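Local coordinates for protein cytochrome P450 monooxygenase (Rhodococcus sp. ECU0066, PDB 6KBH) that probably acts as a self-sufficient cytochrome P450 monooxygenase, with heme, FMN and a 2Fe-2S cluster all held in one chain, at residues A120-L125 with T268-H273; A115-A120 with F232-G237; L192-E197 with G237-K242. One frame throughout, in Å; residues are numbered along the deposited sequence.

Contact 1 of 3, residues A120-L125 with T268-H273; sequences AMNRTL and TDSYLH. With HEM (protoporphyrin IX containing Fe), chain C.
Leu125 and Tyr271 meet at the wall of the heme pocket of the cytochrome P450 fold, to which Leu125 belongs. Residues 120-125 run through the loop between helix 108-116 and helix 133-139, the later part of the B-to-C region of P450s. Residues 268-273 begin helix 269-281, the first part of the long central helix of P450s, with Thr268 at its N-cap position. Tyr271 carries most of the contact. Its CG is anti to the backbone N (chi1 -162°), and from there the ring reaches across to the loop. Arg123 O stands at the ring edge, near its plane, 3.7 Å from Tyr271 CE1. Thr124 comes in obliquely, its CG2 3.4 Å from Tyr271 CZ. The rotation of Thr124 is fixed by a bond from its OG1 to Asn122 O (2.7 Å), with the donor 46° out of the carbonyl plane. The Leu125 side chain crosses the tyrosine at about a right angle, with Leu125 CG 3.4 Å from Tyr271 OH. That hydroxyl is hydrogen-bonded to Glu128, whose OE2 also takes the N-H of Leu125. The ring has a cation-pi partner in Arg136. A phenylalanine in place of Tyr271 would probably leave Glu128 without one of its partners and open a small gap against Leu125. At the more exposed end, Asn122 lies against Ser270, whose OG is bonded to Thr268 OG1 (2.8 Å). Leu125 also faces the cofactor. Its carbonyl O accepts a hydrogen bond from His391, and its CD1 packs 3.6 Å from the heme methyl carbon CMD.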
loop_
_atom_site.group_PDB
_atom_site.type_symbol
_atom_site.label_atom_id
_atom_site.label_comp_id
_atom_site.label_asym_id
_atom_site.label_seq_id
_atom_site.Cartn_x
_atom_site.Cartn_y
_atom_site.Cartn_z
ATOM N N ALA A 120 19.409 19.680 -24.393
ATOM C CA ALA A 120 18.172 20.442 -24.233
ATOM C C ALA A 120 17.111 19.454 -23.752
ATOM O O ALA A 120 16.463 18.781 -24.556
ATOM C CB ALA A 120 17.761 21.129 -25.527
ATOM N N MET A 121 16.951 19.368 -22.436
ATOM C CA MET A 121 15.954 18.478 -21.868
ATOM C C MET A 121 14.638 19.209 -21.671
ATOM O O MET A 121 14.604 20.313 -21.117
ATOM C CB MET A 121 16.395 17.887 -20.534
ATOM C CG MET A 121 15.311 16.968 -19.999
ATOM S SD MET A 121 15.643 16.189 -18.433
ATOM C CE MET A 121 16.990 15.178 -18.971
ATOM N N ASN A 122 13.560 18.577 -22.113
ATOM C CA ASN A 122 12.225 19.065 -21.837
ATOM C C ASN A 122 11.843 18.750 -20.400
ATOM O O ASN A 122 12.334 17.791 -19.797
ATOM C CB ASN A 122 11.223 18.420 -22.789
ATOM C CG ASN A 122 11.809 18.177 -24.159
ATOM O OD1 ASN A 122 12.289 17.084 -24.454
ATOM N ND2 ASN A 122 11.774 19.198 -25.008
ATOM N N ARG A 123 10.964 19.577 -19.850
ATOM C CA ARG A 123 10.340 19.257 -18.575
ATOM C C ARG A 123 9.590 17.935 -18.711
ATOM O O ARG A 123 8.723 17.797 -19.579
ATOM C CB ARG A 123 9.412 20.400 -18.168
ATOM C CG ARG A 123 10.190 21.685 -17.876
ATOM C CD ARG A 123 9.322 22.851 -17.420
ATOM N NE ARG A 123 10.147 23.889 -16.802
ATOM C CZ ARG A 123 9.726 25.110 -16.489
ATOM N NH1 ARG A 123 8.476 25.477 -16.740
ATOM N NH2 ARG A 123 10.562 25.971 -15.929
ATOM N N THR A 124 9.959 16.943 -17.895
ATOM C CA THR A 124 9.460 15.573 -18.041
ATOM C C THR A 124 8.746 15.127 -16.764
ATOM O O THR A 124 9.368 14.627 -15.821
ATOM C CB THR A 124 10.590 14.615 -18.406
ATOM O OG1 THR A 124 11.475 15.258 -19.330
ATOM C CG2 THR A 124 10.030 13.362 -19.057
ATOM N N LEU A 125 7.441 15.371 -16.749
ATOM C CA LEU A 125 6.417 14.921 -15.810
ATOM C C LEU A 125 6.535 15.543 -14.430
ATOM O O LEU A 125 5.513 15.858 -13.818
ATOM C CB LEU A 125 6.452 13.396 -15.614
ATOM C CG LEU A 125 6.465 12.333 -16.707
ATOM C CD1 LEU A 125 7.076 11.073 -16.131
ATOM C CD2 LEU A 125 5.056 12.055 -17.166
ATOM N N THR A 268 6.959 12.826 -28.111
ATOM C CA THR A 268 7.802 13.336 -29.183
ATOM C C THR A 268 9.219 12.802 -29.043
ATOM O O THR A 268 9.617 12.310 -27.989
ATOM C CB THR A 268 7.828 14.869 -29.171
ATOM O OG1 THR A 268 8.612 15.316 -28.058
ATOM C CG2 THR A 268 6.426 15.432 -29.053
ATOM N N ASP A 269 10.000 12.937 -30.121
ATOM C CA ASP A 269 11.381 12.458 -30.081
ATOM C C ASP A 269 12.175 13.163 -28.989
ATOM O O ASP A 269 13.012 12.544 -28.320
ATOM C CB ASP A 269 12.053 12.650 -31.439
ATOM C CG ASP A 269 11.503 11.717 -32.491
ATOM O OD1 ASP A 269 10.935 10.668 -32.117
ATOM O OD2 ASP A 269 11.628 12.038 -33.691
ATOM N N SER A 270 11.916 14.456 -28.781
ATOM C CA SER A 270 12.564 15.168 -27.685
ATOM C C SER A 270 12.153 14.602 -26.334
ATOM O O SER A 270 12.968 14.554 -25.405
ATOM C CB SER A 270 12.235 16.660 -27.755
ATOM O OG SER A 270 10.862 16.889 -27.482
ATOM N N TYR A 271 10.904 14.150 -26.212
ATOM C CA TYR A 271 10.387 13.757 -24.906
ATOM C C TYR A 271 11.028 12.466 -24.407
ATOM O O TYR A 271 11.414 12.374 -23.236
ATOM C CB TYR A 271 8.869 13.611 -24.956
ATOM C CG TYR A 271 8.275 13.638 -23.578
ATOM C CD1 TYR A 271 8.171 14.830 -22.885
ATOM C CD2 TYR A 271 7.851 12.471 -22.956
ATOM C CE1 TYR A 271 7.652 14.869 -21.623
ATOM C CE2 TYR A 271 7.321 12.499 -21.684
ATOM C CZ TYR A 271 7.225 13.702 -21.020
ATOM O OH TYR A 271 6.693 13.744 -19.751
ATOM N N LEU A 272 11.125 11.444 -25.269
ATOM C CA LEU A 272 11.734 10.190 -24.829
ATOM C C LEU A 272 13.233 10.337 -24.649
ATOM O O LEU A 272 13.826 9.630 -23.829
ATOM C CB LEU A 272 11.454 9.032 -25.796
ATOM C CG LEU A 272 10.010 8.596 -26.028
ATOM C CD1 LEU A 272 9.404 9.558 -26.971
ATOM C CD2 LEU A 272 9.909 7.196 -26.590
ATOM N N HIS A 273 13.867 11.226 -25.412
ATOM C CA HIS A 273 15.248 11.569 -25.102
ATOM C C HIS A 273 15.340 12.187 -23.715
ATOM O O HIS A 273 16.278 11.906 -22.960
ATOM C CB HIS A 273 15.811 12.516 -26.161
ATOM C CG HIS A 273 17.304 12.594 -26.154
ATOM N ND1 HIS A 273 18.014 13.409 -27.010
ATOM C CD2 HIS A 273 18.224 11.958 -25.390
ATOM C CE1 HIS A 273 19.306 13.269 -26.773
ATOM N NE2 HIS A 273 19.460 12.395 -25.796
HETATM C CHA HEM C . 7.603 12.406 -8.847
HETATM C CHB HEM C . 9.491 10.974 -4.394
HETATM C CHC HEM C . 11.454 6.572 -6.580
HETATM C CHD HEM C . 9.564 8.023 -10.977
HETATM C C1A HEM C . 8.070 12.166 -7.481
HETATM C C2A HEM C . 7.682 13.253 -6.575
HETATM C C3A HEM C . 8.200 12.856 -5.340
HETATM C C4A HEM C . 8.865 11.556 -5.618
HETATM C CMA HEM C . 8.102 13.594 -4.041
HETATM C CAA HEM C . 6.893 14.492 -6.870
HETATM C CBA HEM C . 5.481 14.467 -6.372
HETATM C CGA HEM C . 4.533 15.536 -6.801
HETATM O O1A HEM C . 5.179 16.510 -7.269
HETATM O O2A HEM C . 3.348 15.168 -6.573
HETATM C C1B HEM C . 10.205 9.666 -4.538
HETATM C C2B HEM C . 10.899 8.913 -3.396
HETATM C C3B HEM C . 11.507 7.535 -4.087
HETATM C C4B HEM C . 11.122 7.617 -5.551
HETATM C CMB HEM C . 11.004 9.341 -1.971
HETATM C CAB HEM C . 12.288 6.448 -3.431
HETATM C CBB HEM C . 11.726 5.827 -2.200
HETATM C C1C HEM C . 10.956 6.862 -7.955
HETATM C C2C HEM C . 11.346 5.795 -8.839
HETATM C C3C HEM C . 10.840 6.173 -10.063
HETATM C C4C HEM C . 10.183 7.442 -9.788
HETATM C CMC HEM C . 12.116 4.560 -8.507
HETATM C CAC HEM C . 10.938 5.409 -11.348
HETATM C CBC HEM C . 11.827 5.878 -12.443
HETATM C C1D HEM C . 8.939 9.295 -10.597
HETATM C C2D HEM C . 8.273 9.969 -11.760
HETATM C C3D HEM C . 7.655 11.349 -11.099
HETATM C C4D HEM C . 8.058 11.257 -9.655
HETATM C CMD HEM C . 8.207 9.482 -13.165
HETATM C CAD HEM C . 6.872 12.409 -11.790
HETATM C CBD HEM C . 5.435 12.088 -12.039
HETATM C CGD HEM C . 4.528 13.228 -12.325
HETATM O O1D HEM C . 5.095 14.279 -11.942
HETATM O O2D HEM C . 3.458 12.826 -12.850
HETATM N NA HEM C . 8.802 11.113 -6.919
HETATM N NB HEM C . 10.272 8.867 -5.809
HETATM N NC HEM C . 10.236 7.891 -8.518
HETATM N ND HEM C . 8.834 9.979 -9.230
HETATM FE FE HEM C . 9.699 9.483 -7.521
#

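Contact 2 of 3, residues A115-A120 with F232-G237; sequences ARYGYA and FWQFAG
Tyr119 and Trp233 form the aromatic core of this contact. The pair is an offset edge-to-face stack, with the tyrosine edge turned to the indole face. The centroid of the tyrosine ring is 4.8 Å from that of the six-membered indole ring, and the planes are 78° apart. Tyr119 CD2 does the touching, 3.3 Å from Trp233 CD2. Trp233 CB lies in the plane of the tyrosine ring, at its edge. The bond from CA to CB of Trp233 points toward residues 115-120, and CG is then anti to the backbone N (chi1 169°).

A CH-pi contact adds to this. Tyr119 CA sits over the five-membered indole ring, 3.7 Å from its centroid. The backbone N of Ala120 lies over the same face, nearer the rim.

The amide contact is separate. Gln234 extends beyond CG, and its NE2 reaches the edge of the other tyrosine, 3.5 Å from Tyr117 CE2. The amide and ring planes are 77° apart.

Between the two tyrosines the backbone turns at Gly118. This residue has positive phi and is the C-prime residue of the Schellman motif that ends helix 108-116.

The contact thus joins the end of helix 108-116 to helix 219-242. Helix 269-281 lies next to both partners: its His273 stacks on Trp233, and its Met277 touches Tyr119 and Phe232.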
loop_
_atom_site.group_PDB
_atom_site.type_symbol
_atom_site.label_atom_id
_atom_site.label_comp_id
_atom_site.label_asym_id
_atom_site.label_seq_id
_atom_site.Cartn_x
_atom_site.Cartn_y
_atom_site.Cartn_z
ATOM N N ALA A 115 25.881 23.320 -23.225
ATOM C CA ALA A 115 25.598 23.619 -24.624
ATOM C C ALA A 115 26.574 22.917 -25.561
ATOM O O ALA A 115 26.236 22.656 -26.722
ATOM C CB ALA A 115 25.629 25.129 -24.856
ATOM N N ARG A 116 27.782 22.604 -25.080
ATOM C CA ARG A 116 28.765 21.938 -25.929
ATOM C C ARG A 116 28.321 20.532 -26.314
ATOM O O ARG A 116 28.603 20.082 -27.430
ATOM C CB ARG A 116 30.125 21.903 -25.234
ATOM C CG ARG A 116 30.905 23.202 -25.364
ATOM C CD ARG A 116 32.392 22.966 -25.199
ATOM N NE ARG A 116 32.718 22.455 -23.871
ATOM C CZ ARG A 116 33.029 23.223 -22.832
ATOM N NH1 ARG A 116 33.057 24.543 -22.967
ATOM N NH2 ARG A 116 33.313 22.673 -21.660
ATOM N N TYR A 117 27.634 19.827 -25.417
ATOM C CA TYR A 117 26.973 18.580 -25.768
ATOM C C TYR A 117 25.591 18.805 -26.365
ATOM O O TYR A 117 24.852 17.835 -26.561
ATOM C CB TYR A 117 26.861 17.664 -24.548
ATOM C CG TYR A 117 28.172 17.084 -24.068
ATOM C CD1 TYR A 117 29.001 17.797 -23.210
ATOM C CD2 TYR A 117 28.579 15.818 -24.468
ATOM C CE1 TYR A 117 30.200 17.265 -22.765
ATOM C CE2 TYR A 117 29.776 15.278 -24.031
ATOM C CZ TYR A 117 30.581 16.008 -23.179
ATOM O OH TYR A 117 31.773 15.480 -22.740
ATOM N N GLY A 118 25.227 20.058 -26.648
ATOM C CA GLY A 118 23.937 20.391 -27.222
ATOM C C GLY A 118 22.768 19.785 -26.474
ATOM O O GLY A 118 21.846 19.236 -27.083
ATOM N N TYR A 119 22.800 19.883 -25.146
ATOM C CA TYR A 119 21.794 19.270 -24.289
ATOM C C TYR A 119 20.605 20.209 -24.141
ATOM O O TYR A 119 20.771 21.391 -23.827
ATOM C CB TYR A 119 22.413 18.924 -22.929
ATOM C CG TYR A 119 21.475 18.789 -21.734
ATOM C CD1 TYR A 119 21.064 19.899 -20.996
ATOM C CD2 TYR A 119 21.041 17.540 -21.318
ATOM C CE1 TYR A 119 20.220 19.756 -19.896
ATOM C CE2 TYR A 119 20.206 17.391 -20.233
ATOM C CZ TYR A 119 19.800 18.501 -19.525
ATOM O OH TYR A 119 18.967 18.347 -18.442
ATOM N N ALA A 120 19.409 19.680 -24.393
ATOM C CA ALA A 120 18.172 20.442 -24.233
ATOM C C ALA A 120 17.111 19.454 -23.752
ATOM O O ALA A 120 16.463 18.781 -24.556
ATOM C CB ALA A 120 17.761 21.129 -25.527
ATOM N N PHE A 232 26.178 12.181 -20.547
ATOM C CA PHE A 232 25.084 11.228 -20.466
ATOM C C PHE A 232 23.965 11.569 -21.452
ATOM O O PHE A 232 23.270 10.662 -21.931
ATOM C CB PHE A 232 24.587 11.182 -19.019
ATOM C CG PHE A 232 23.271 10.500 -18.840
ATOM C CD1 PHE A 232 22.096 11.162 -19.128
ATOM C CD2 PHE A 232 23.206 9.199 -18.373
ATOM C CE1 PHE A 232 20.900 10.539 -19.005
ATOM C CE2 PHE A 232 21.984 8.572 -18.225
ATOM C CZ PHE A 232 20.827 9.252 -18.540
ATOM N N TRP A 233 23.789 12.850 -21.793
ATOM C CA TRP A 233 22.677 13.232 -22.662
ATOM C C TRP A 233 22.864 12.710 -24.080
ATOM O O TRP A 233 21.910 12.224 -24.699
ATOM C CB TRP A 233 22.523 14.747 -22.674
ATOM C CG TRP A 233 21.585 15.260 -23.721
ATOM C CD1 TRP A 233 21.920 15.761 -24.942
ATOM C CD2 TRP A 233 20.157 15.341 -23.632
ATOM N NE1 TRP A 233 20.792 16.142 -25.624
ATOM C CE2 TRP A 233 19.695 15.896 -24.841
ATOM C CE3 TRP A 233 19.225 14.996 -22.648
ATOM C CZ2 TRP A 233 18.344 16.114 -25.095
ATOM C CZ3 TRP A 233 17.883 15.213 -22.901
ATOM C CH2 TRP A 233 17.455 15.767 -24.115
ATOM N N GLN A 234 24.079 12.818 -24.622
ATOM C CA GLN A 234 24.294 12.405 -26.003
ATOM C C GLN A 234 24.556 10.913 -26.139
ATOM O O GLN A 234 24.177 10.326 -27.158
ATOM C CB GLN A 234 25.436 13.211 -26.639
ATOM C CG GLN A 234 26.846 12.784 -26.274
ATOM C CD GLN A 234 27.893 13.525 -27.094
ATOM O OE1 GLN A 234 27.557 14.317 -27.976
ATOM N NE2 GLN A 234 29.165 13.277 -26.801
ATOM N N PHE A 235 25.177 10.277 -25.144
ATOM C CA PHE A 235 25.249 8.821 -25.172
ATOM C C PHE A 235 23.847 8.215 -25.070
ATOM O O PHE A 235 23.483 7.317 -25.847
ATOM C CB PHE A 235 26.183 8.323 -24.066
ATOM C CG PHE A 235 26.428 6.833 -24.093
ATOM C CD1 PHE A 235 25.808 6.026 -25.038
ATOM C CD2 PHE A 235 27.290 6.241 -23.162
ATOM C CE1 PHE A 235 26.021 4.672 -25.048
ATOM C CE2 PHE A 235 27.526 4.889 -23.172
ATOM C CZ PHE A 235 26.871 4.096 -24.126
ATOM N N ALA A 236 23.019 8.729 -24.164
ATOM C CA ALA A 236 21.655 8.221 -24.136
ATOM C C ALA A 236 20.926 8.513 -25.441
ATOM O O ALA A 236 19.929 7.849 -25.737
ATOM C CB ALA A 236 20.886 8.796 -22.947
ATOM N N GLY A 237 21.418 9.464 -26.240
ATOM C CA GLY A 237 20.815 9.710 -27.540
ATOM C C GLY A 237 21.038 8.568 -28.515
ATOM O O GLY A 237 20.131 8.194 -29.266
#

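Contact 3 of 3, residues L192-E197 with G237-K242; sequences LGVPEE and GTVLDK
Lys242 NZ is held by two acids of one loop. Glu197 OE1 lies 3.3 Å from Lys242 NZ, a salt bridge whose hydrogen bond is weak. The stronger partner is Asp198, the next residue, whose OD2 forms a second salt bridge. The two negative charges would probably keep the lysine protonated. Lys242 starts extended and bends at chi3 (-84°), which turns CE off the line of the chain before it. Glu197 is bent too, at chi2, and the two side chains meet at a slant. Both charged residues are exposed.

Further in, the contact is apolar. Pro195 and the lysine chain slide past each other in opposite directions, with Pro195 CG 4.2 Å from Lys242 CD. Pro195 CD also approaches Val239 CG1, at 4.4 Å. The closest apolar pair is Val194 CG2 with Val239 CG1, 3.6 Å apart. Each of these two methyls is anti to its own backbone N. Both valines are buried, and Met243 packs on Val194 and Pro195 from beyond the helix end.

The chain leaves helix 183-192 at Gly193, which has positive phi (95°). A side chain at this backbone shape would jam against the carbonyl O of Leu192.

This is structural packing away from the annotated sites. By order along the chain, helix 219-242 probably corresponds to the G helix of P450s, and residues 192-197 to the link between the E and F helices. The contact fastens that link, between helices 183-192 and 199-204, to the C-terminal end of helix 219-242. Leu240 of that helix also packs on helices 252-262 and 269-281.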
loop_
_atom_site.group_PDB
_atom_site.type_symbol
_atom_site.label_atom_id
_atom_site.label_comp_id
_atom_site.label_asym_id
_atom_site.label_seq_id
_atom_site.Cartn_x
_atom_site.Cartn_y
_atom_site.Cartn_z
ATOM N N LEU A 192 14.001 0.656 -17.382
ATOM C CA LEU A 192 13.886 1.532 -18.539
ATOM C C LEU A 192 13.975 0.752 -19.846
ATOM O O LEU A 192 13.472 1.213 -20.877
ATOM C CB LEU A 192 14.977 2.604 -18.466
ATOM C CG LEU A 192 14.798 3.860 -17.593
ATOM C CD1 LEU A 192 14.151 4.993 -18.374
ATOM C CD2 LEU A 192 14.038 3.616 -16.294
ATOM N N GLY A 193 14.604 -0.418 -19.821
ATOM C CA GLY A 193 14.731 -1.255 -20.996
ATOM C C GLY A 193 16.011 -1.099 -21.787
ATOM O O GLY A 193 16.034 -1.487 -22.963
ATOM N N VAL A 194 17.070 -0.557 -21.191
ATOM C CA VAL A 194 18.327 -0.280 -21.889
ATOM C C VAL A 194 19.129 -1.577 -21.984
ATOM O O VAL A 194 19.106 -2.383 -21.042
ATOM C CB VAL A 194 19.110 0.850 -21.176
ATOM C CG1 VAL A 194 19.355 0.540 -19.697
ATOM C CG2 VAL A 194 20.420 1.183 -21.884
ATOM N N PRO A 195 19.815 -1.839 -23.102
ATOM C CA PRO A 195 20.621 -3.063 -23.208
ATOM C C PRO A 195 21.702 -3.113 -22.140
ATOM O O PRO A 195 22.290 -2.093 -21.775
ATOM C CB PRO A 195 21.236 -2.959 -24.609
ATOM C CG PRO A 195 20.281 -2.123 -25.381
ATOM C CD PRO A 195 19.744 -1.120 -24.390
ATOM N N GLU A 196 21.969 -4.326 -21.649
ATOM C CA GLU A 196 23.004 -4.509 -20.638
ATOM C C GLU A 196 24.378 -4.112 -21.165
ATOM O O GLU A 196 25.227 -3.649 -20.395
ATOM C CB GLU A 196 23.012 -5.959 -20.157
ATOM C CG GLU A 196 21.618 -6.513 -19.891
ATOM C CD GLU A 196 21.644 -7.800 -19.096
ATOM O OE1 GLU A 196 22.729 -8.157 -18.591
ATOM O OE2 GLU A 196 20.583 -8.453 -18.977
ATOM N N GLU A 197 24.617 -4.306 -22.464
ATOM C CA GLU A 197 25.808 -3.774 -23.118
ATOM C C GLU A 197 26.032 -2.307 -22.766
ATOM O O GLU A 197 27.153 -1.887 -22.459
ATOM C CB GLU A 197 25.672 -3.937 -24.635
ATOM C CG GLU A 197 25.060 -5.259 -25.079
ATOM C CD GLU A 197 24.156 -5.106 -26.292
ATOM O OE1 GLU A 197 24.415 -4.215 -27.132
ATOM O OE2 GLU A 197 23.174 -5.868 -26.400
ATOM N N GLY A 237 21.418 9.464 -26.240
ATOM C CA GLY A 237 20.815 9.710 -27.540
ATOM C C GLY A 237 21.038 8.568 -28.515
ATOM O O GLY A 237 20.131 8.194 -29.266
ATOM N N THR A 238 22.248 8.004 -28.523
ATOM C CA THR A 238 22.511 6.824 -29.341
ATOM C C THR A 238 21.721 5.625 -28.840
ATOM O O THR A 238 21.166 4.860 -29.639
ATOM C CB THR A 238 24.005 6.504 -29.338
ATOM O OG1 THR A 238 24.337 5.793 -28.138
ATOM C CG2 THR A 238 24.827 7.783 -29.407
ATOM N N VAL A 239 21.666 5.445 -27.518
ATOM C CA VAL A 239 20.949 4.312 -26.942
ATOM C C VAL A 239 19.490 4.325 -27.376
ATOM O O VAL A 239 18.927 3.285 -27.737
ATOM C CB VAL A 239 21.087 4.320 -25.409
ATOM C CG1 VAL A 239 20.230 3.237 -24.799
ATOM C CG2 VAL A 239 22.539 4.133 -25.009
ATOM N N LEU A 240 18.859 5.503 -27.365
ATOM C CA LEU A 240 17.472 5.600 -27.814
ATOM C C LEU A 240 17.346 5.276 -29.298
ATOM O O LEU A 240 16.382 4.626 -29.715
ATOM C CB LEU A 240 16.909 6.990 -27.525
ATOM C CG LEU A 240 15.417 7.119 -27.845
ATOM C CD1 LEU A 240 14.610 6.118 -27.030
ATOM C CD2 LEU A 240 14.913 8.534 -27.617
ATOM N N ASP A 241 18.303 5.732 -30.113
ATOM C CA ASP A 241 18.279 5.398 -31.533
ATOM C C ASP A 241 18.475 3.903 -31.751
ATOM O O ASP A 241 17.883 3.319 -32.666
ATOM C CB ASP A 241 19.349 6.190 -32.284
ATOM C CG ASP A 241 18.960 7.640 -32.505
ATOM O OD1 ASP A 241 17.776 7.984 -32.293
ATOM O OD2 ASP A 241 19.839 8.435 -32.900
ATOM N N LYS A 242 19.303 3.263 -30.921
ATOM C CA LYS A 242 19.533 1.830 -31.069
ATOM C C LYS A 242 18.266 1.034 -30.772
ATOM O O LYS A 242 17.860 0.177 -31.565
ATOM C CB LYS A 242 20.678 1.381 -30.161
ATOM C CG LYS A 242 20.872 -0.123 -30.149
ATOM C CD LYS A 242 21.726 -0.583 -28.981
ATOM C CE LYS A 242 23.205 -0.474 -29.300
ATOM N NZ LYS A 242 24.040 -1.160 -28.275
#

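All three contacts lie in the P450 part of the chain, with centres 12 to 16 Å apart. Contacts 2 and 3 use successive turns of helix 219-242 and share Gly237. Contacts 1 and 2 share Ala120, so one run of chain passes from helix 108-116 to the heme. Along the sequence the order is 115-120, 120-125, 192-197, 232-237, 237-242 and 268-273. His273 of contact 1 ties the group together: its NE2 lies 2.7 Å from Trp233 O, a probable hydrogen bond. Leu240 CD2 also packs on His273. Helix 219-242 therefore connects two loops to helix 269-281, and only contact 1 reaches the cofactor.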